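PDB 5J7O: major capsid protein from Faustovirus, which probably builds the protein capsid of this large double-stranded DNA virus as trimers of a double jelly-roll subunit. Local coordinates for residues B[536-546]-B[561-571]. Numbering follows the deposited sequence.
Sequences LYAQYRAQFYR and PQDKGALFLNF
R546 reaches across to the D563–A566 turn, where its NH1 donates to the carbonyl O of K564 at 3.0 Å. The bond is nearly straight (167°) and in the guanidinium plane, meeting a lone pair. CG anti to the backbone N (chi1 178°) and a bend at chi3 carry the guanidinium there; NH1 also forms a salt bridge with E522. The turn is braced from within by D563, whose OD1 accepts from G565 N as an Asx turn while OD2 forms a salt bridge with K211. At the far end, Y537 OH donates to N570 O at 2.5 Å, in the carbonyl plane. Between them, F568 N donates to Y545 O (3.2 Å), approaching from above the carbonyl plane. L569 CD2 lies over one face of the Y545 ring, 3.8 Å from its centroid, a CH-pi contact, while L567 CD2 touches Y545 CB and A542 CB. The rings of Y537 and F571 meet obliquely, CE2 to CE1 3.7 Å. Helix 542-546 crosses strand 567-570 at 77°. Helix 542-552, continuing directly from edge strand 534-541 of one four-stranded antiparallel sheet, packs against 567-570, edge strand of another, consistent with the facing sheets of one jelly-roll in the double jelly-roll subunit.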
loop_
_atom_site.group_PDB
_atom_site.type_symbol
_atom_site.label_atom_id
_atom_site.label_comp_id
_atom_site.label_asym_id
_atom_site.label_seq_id
_atom_site.Cartn_x
_atom_site.Cartn_y
_atom_site.Cartn_z
ATOM N N LEU B 536 29.729 18.314 -11.110
ATOM C CA LEU B 536 28.727 17.439 -11.703
ATOM C C LEU B 536 27.371 17.610 -11.039
ATOM O O LEU B 536 26.336 17.386 -11.679
ATOM C CB LEU B 536 29.184 15.981 -11.607
ATOM C CG LEU B 536 30.596 15.749 -12.148
ATOM C CD1 LEU B 536 31.025 14.305 -11.957
ATOM C CD2 LEU B 536 30.677 16.148 -13.614
ATOM N N TYR B 537 27.364 18.008 -9.769
ATOM C CA TYR B 537 26.154 18.403 -9.061
ATOM C C TYR B 537 26.494 19.599 -8.192
ATOM O O TYR B 537 27.389 19.513 -7.344
ATOM C CB TYR B 537 25.602 17.263 -8.201
ATOM C CG TYR B 537 24.758 16.266 -8.953
ATOM C CD1 TYR B 537 23.430 16.538 -9.251
ATOM C CD2 TYR B 537 25.284 15.046 -9.355
ATOM C CE1 TYR B 537 22.651 15.626 -9.936
ATOM C CE2 TYR B 537 24.514 14.128 -10.040
ATOM C CZ TYR B 537 23.199 14.423 -10.328
ATOM O OH TYR B 537 22.428 13.511 -11.011
ATOM N N ALA B 538 25.793 20.708 -8.399
ATOM C CA ALA B 538 25.942 21.851 -7.515
ATOM C C ALA B 538 25.396 21.503 -6.130
ATOM O O ALA B 538 24.856 20.419 -5.894
ATOM C CB ALA B 538 25.237 23.072 -8.099
ATOM N N GLN B 539 25.544 22.437 -5.197
ATOM C CA GLN B 539 25.060 22.232 -3.835
ATOM C C GLN B 539 23.538 22.300 -3.843
ATOM O O GLN B 539 22.952 23.382 -3.900
ATOM C CB GLN B 539 25.660 23.270 -2.896
ATOM C CG GLN B 539 25.327 23.050 -1.432
ATOM C CD GLN B 539 26.002 24.061 -0.527
ATOM O OE1 GLN B 539 26.708 24.954 -0.995
ATOM N NE2 GLN B 539 25.792 23.925 0.777
ATOM N N TYR B 540 22.892 21.138 -3.792
ATOM C CA TYR B 540 21.440 21.037 -3.830
ATOM C C TYR B 540 20.922 20.407 -2.544
ATOM O O TYR B 540 21.620 19.623 -1.894
ATOM C CB TYR B 540 20.973 20.205 -5.031
ATOM C CG TYR B 540 21.341 20.794 -6.373
ATOM C CD1 TYR B 540 21.349 22.169 -6.571
ATOM C CD2 TYR B 540 21.688 19.976 -7.440
ATOM C CE1 TYR B 540 21.687 22.712 -7.796
ATOM C CE2 TYR B 540 22.029 20.509 -8.669
ATOM C CZ TYR B 540 22.027 21.877 -8.841
ATOM O OH TYR B 540 22.366 22.412 -10.062
ATOM N N ARG B 541 19.686 20.751 -2.189
ATOM C CA ARG B 541 19.058 20.189 -1.002
ATOM C C ARG B 541 18.948 18.671 -1.119
ATOM O O ARG B 541 18.880 18.112 -2.219
ATOM C CB ARG B 541 17.674 20.803 -0.792
ATOM C CG ARG B 541 17.687 22.301 -0.522
ATOM C CD ARG B 541 16.276 22.865 -0.464
ATOM N NE ARG B 541 15.500 22.298 0.635
ATOM C CZ ARG B 541 15.431 22.825 1.854
ATOM N NH1 ARG B 541 16.091 23.938 2.137
ATOM N NH2 ARG B 541 14.702 22.236 2.789
ATOM N N ALA B 542 18.931 18.005 0.038
ATOM C CA ALA B 542 18.964 16.545 0.059
ATOM C C ALA B 542 17.722 15.939 -0.580
ATOM O O ALA B 542 17.777 14.815 -1.090
ATOM C CB ALA B 542 19.120 16.047 1.492
ATOM N N GLN B 543 16.599 16.662 -0.570
ATOM C CA GLN B 543 15.381 16.137 -1.177
ATOM C C GLN B 543 15.487 16.040 -2.694
ATOM O O GLN B 543 14.733 15.273 -3.304
ATOM C CB GLN B 543 14.181 17.004 -0.795
ATOM C CG GLN B 543 14.260 18.421 -1.319
ATOM C CD GLN B 543 13.078 19.269 -0.897
ATOM O OE1 GLN B 543 13.249 20.355 -0.346
ATOM N NE2 GLN B 543 11.871 18.782 -1.162
ATOM N N PHE B 544 16.393 16.800 -3.313
ATOM C CA PHE B 544 16.613 16.666 -4.750
ATOM C C PHE B 544 17.124 15.272 -5.095
ATOM O O PHE B 544 16.680 14.666 -6.077
ATOM C CB PHE B 544 17.594 17.736 -5.232
ATOM C CG PHE B 544 17.828 17.730 -6.719
ATOM C CD1 PHE B 544 16.983 18.427 -7.569
ATOM C CD2 PHE B 544 18.900 17.043 -7.265
ATOM C CE1 PHE B 544 17.196 18.428 -8.935
ATOM C CE2 PHE B 544 19.119 17.040 -8.631
ATOM C CZ PHE B 544 18.265 17.735 -9.467
ATOM N N TYR B 545 18.048 14.746 -4.291
ATOM C CA TYR B 545 18.597 13.419 -4.537
ATOM C C TYR B 545 17.726 12.302 -3.979
ATOM O O TYR B 545 17.797 11.173 -4.477
ATOM C CB TYR B 545 20.000 13.303 -3.940
ATOM C CG TYR B 545 20.965 14.362 -4.415
ATOM C CD1 TYR B 545 21.553 14.283 -5.672
ATOM C CD2 TYR B 545 21.296 15.439 -3.604
ATOM C CE1 TYR B 545 22.441 15.247 -6.106
ATOM C CE2 TYR B 545 22.180 16.409 -4.031
ATOM C CZ TYR B 545 22.751 16.307 -5.281
ATOM O OH TYR B 545 23.633 17.272 -5.705
ATOM N N ARG B 546 16.919 12.581 -2.957
ATOM C CA ARG B 546 16.074 11.547 -2.376
ATOM C C ARG B 546 14.744 11.406 -3.102
ATOM O O ARG B 546 14.281 10.285 -3.335
ATOM C CB ARG B 546 15.814 11.843 -0.898
ATOM C CG ARG B 546 14.891 10.837 -0.229
ATOM C CD ARG B 546 14.388 11.373 1.093
ATOM N NE ARG B 546 13.564 12.562 0.910
ATOM C CZ ARG B 546 13.506 13.568 1.775
ATOM N NH1 ARG B 546 14.240 13.536 2.878
ATOM N NH2 ARG B 546 12.726 14.611 1.530
ATOM N N PRO B 561 12.611 6.034 -2.482
ATOM C CA PRO B 561 12.912 5.470 -1.162
ATOM C C PRO B 561 12.033 6.053 -0.067
ATOM O O PRO B 561 11.791 7.261 -0.005
ATOM C CB PRO B 561 14.381 5.853 -0.951
ATOM C CG PRO B 561 14.527 7.135 -1.704
ATOM C CD PRO B 561 13.608 7.036 -2.898
ATOM N N GLN B 562 11.556 5.167 0.810
ATOM C CA GLN B 562 10.823 5.616 1.988
ATOM C C GLN B 562 11.766 6.234 3.013
ATOM O O GLN B 562 11.417 7.223 3.671
ATOM C CB GLN B 562 10.055 4.445 2.604
ATOM C CG GLN B 562 8.864 4.853 3.453
ATOM C CD GLN B 562 7.680 5.297 2.616
ATOM O OE1 GLN B 562 7.638 5.068 1.406
ATOM N NE2 GLN B 562 6.710 5.938 3.257
ATOM N N ASP B 563 12.963 5.666 3.157
ATOM C CA ASP B 563 13.962 6.189 4.081
ATOM C C ASP B 563 14.312 7.626 3.717
ATOM O O ASP B 563 14.744 7.905 2.594
ATOM C CB ASP B 563 15.210 5.304 4.046
ATOM C CG ASP B 563 16.170 5.583 5.194
ATOM O OD1 ASP B 563 16.169 6.711 5.730
ATOM O OD2 ASP B 563 16.937 4.667 5.558
ATOM N N LYS B 564 14.130 8.539 4.674
ATOM C CA LYS B 564 14.359 9.957 4.421
ATOM C C LYS B 564 15.830 10.307 4.246
ATOM O O LYS B 564 16.132 11.416 3.792
ATOM C CB LYS B 564 13.766 10.798 5.552
ATOM C CG LYS B 564 12.343 11.269 5.296
ATOM C CD LYS B 564 11.935 12.336 6.298
ATOM C CE LYS B 564 10.656 13.036 5.872
ATOM N NZ LYS B 564 10.330 14.177 6.772
ATOM N N GLY B 565 16.746 9.407 4.590
ATOM C CA GLY B 565 18.165 9.648 4.441
ATOM C C GLY B 565 18.816 8.942 3.275
ATOM O O GLY B 565 20.051 8.924 3.195
ATOM N N ALA B 566 18.036 8.361 2.368
ATOM C CA ALA B 566 18.573 7.629 1.229
ATOM C C ALA B 566 18.654 8.559 0.025
ATOM O O ALA B 566 17.628 9.047 -0.460
ATOM C CB ALA B 566 17.706 6.410 0.915
ATOM N N LEU B 567 19.870 8.796 -0.458
ATOM C CA LEU B 567 20.102 9.690 -1.583
ATOM C C LEU B 567 20.702 8.916 -2.749
ATOM O O LEU B 567 21.460 7.959 -2.561
ATOM C CB LEU B 567 21.020 10.856 -1.192
ATOM C CG LEU B 567 20.359 12.032 -0.464
ATOM C CD1 LEU B 567 19.945 11.667 0.957
ATOM C CD2 LEU B 567 21.276 13.240 -0.458
ATOM N N PHE B 568 20.353 9.346 -3.959
ATOM C CA PHE B 568 20.713 8.652 -5.193
ATOM C C PHE B 568 21.355 9.660 -6.137
ATOM O O PHE B 568 20.661 10.512 -6.702
ATOM C CB PHE B 568 19.476 8.004 -5.824
ATOM C CG PHE B 568 19.775 7.109 -6.994
ATOM C CD1 PHE B 568 19.808 7.617 -8.282
ATOM C CD2 PHE B 568 20.000 5.754 -6.808
ATOM C CE1 PHE B 568 20.073 6.796 -9.361
ATOM C CE2 PHE B 568 20.266 4.927 -7.886
ATOM C CZ PHE B 568 20.302 5.450 -9.163
ATOM N N LEU B 569 22.674 9.571 -6.303
ATOM C CA LEU B 569 23.417 10.468 -7.185
ATOM C C LEU B 569 23.547 9.799 -8.550
ATOM O O LEU B 569 24.340 8.870 -8.716
ATOM C CB LEU B 569 24.793 10.786 -6.603
ATOM C CG LEU B 569 24.932 11.044 -5.100
ATOM C CD1 LEU B 569 26.392 11.278 -4.739
ATOM C CD2 LEU B 569 24.084 12.220 -4.660
ATOM N N ASN B 570 22.788 10.282 -9.529
ATOM C CA ASN B 570 22.684 9.628 -10.827
ATOM C C ASN B 570 23.594 10.291 -11.853
ATOM O O ASN B 570 23.731 11.518 -11.883
ATOM C CB ASN B 570 21.237 9.651 -11.326
ATOM C CG ASN B 570 21.058 8.896 -12.626
ATOM O OD1 ASN B 570 21.883 8.060 -12.994
ATOM N ND2 ASN B 570 19.971 9.186 -13.331
ATOM N N PHE B 571 24.210 9.464 -12.704
ATOM C CA PHE B 571 25.069 9.943 -13.779
ATOM C C PHE B 571 24.757 9.275 -15.113
ATOM O O PHE B 571 25.487 9.494 -16.088
ATOM C CB PHE B 571 26.546 9.732 -13.426
ATOM C CG PHE B 571 26.924 10.256 -12.074
ATOM C CD1 PHE B 571 27.145 11.609 -11.879
ATOM C CD2 PHE B 571 27.060 9.396 -10.998
ATOM C CE1 PHE B 571 27.496 12.094 -10.635
ATOM C CE2 PHE B 571 27.410 9.875 -9.752
ATOM C CZ PHE B 571 27.628 11.226 -9.569
#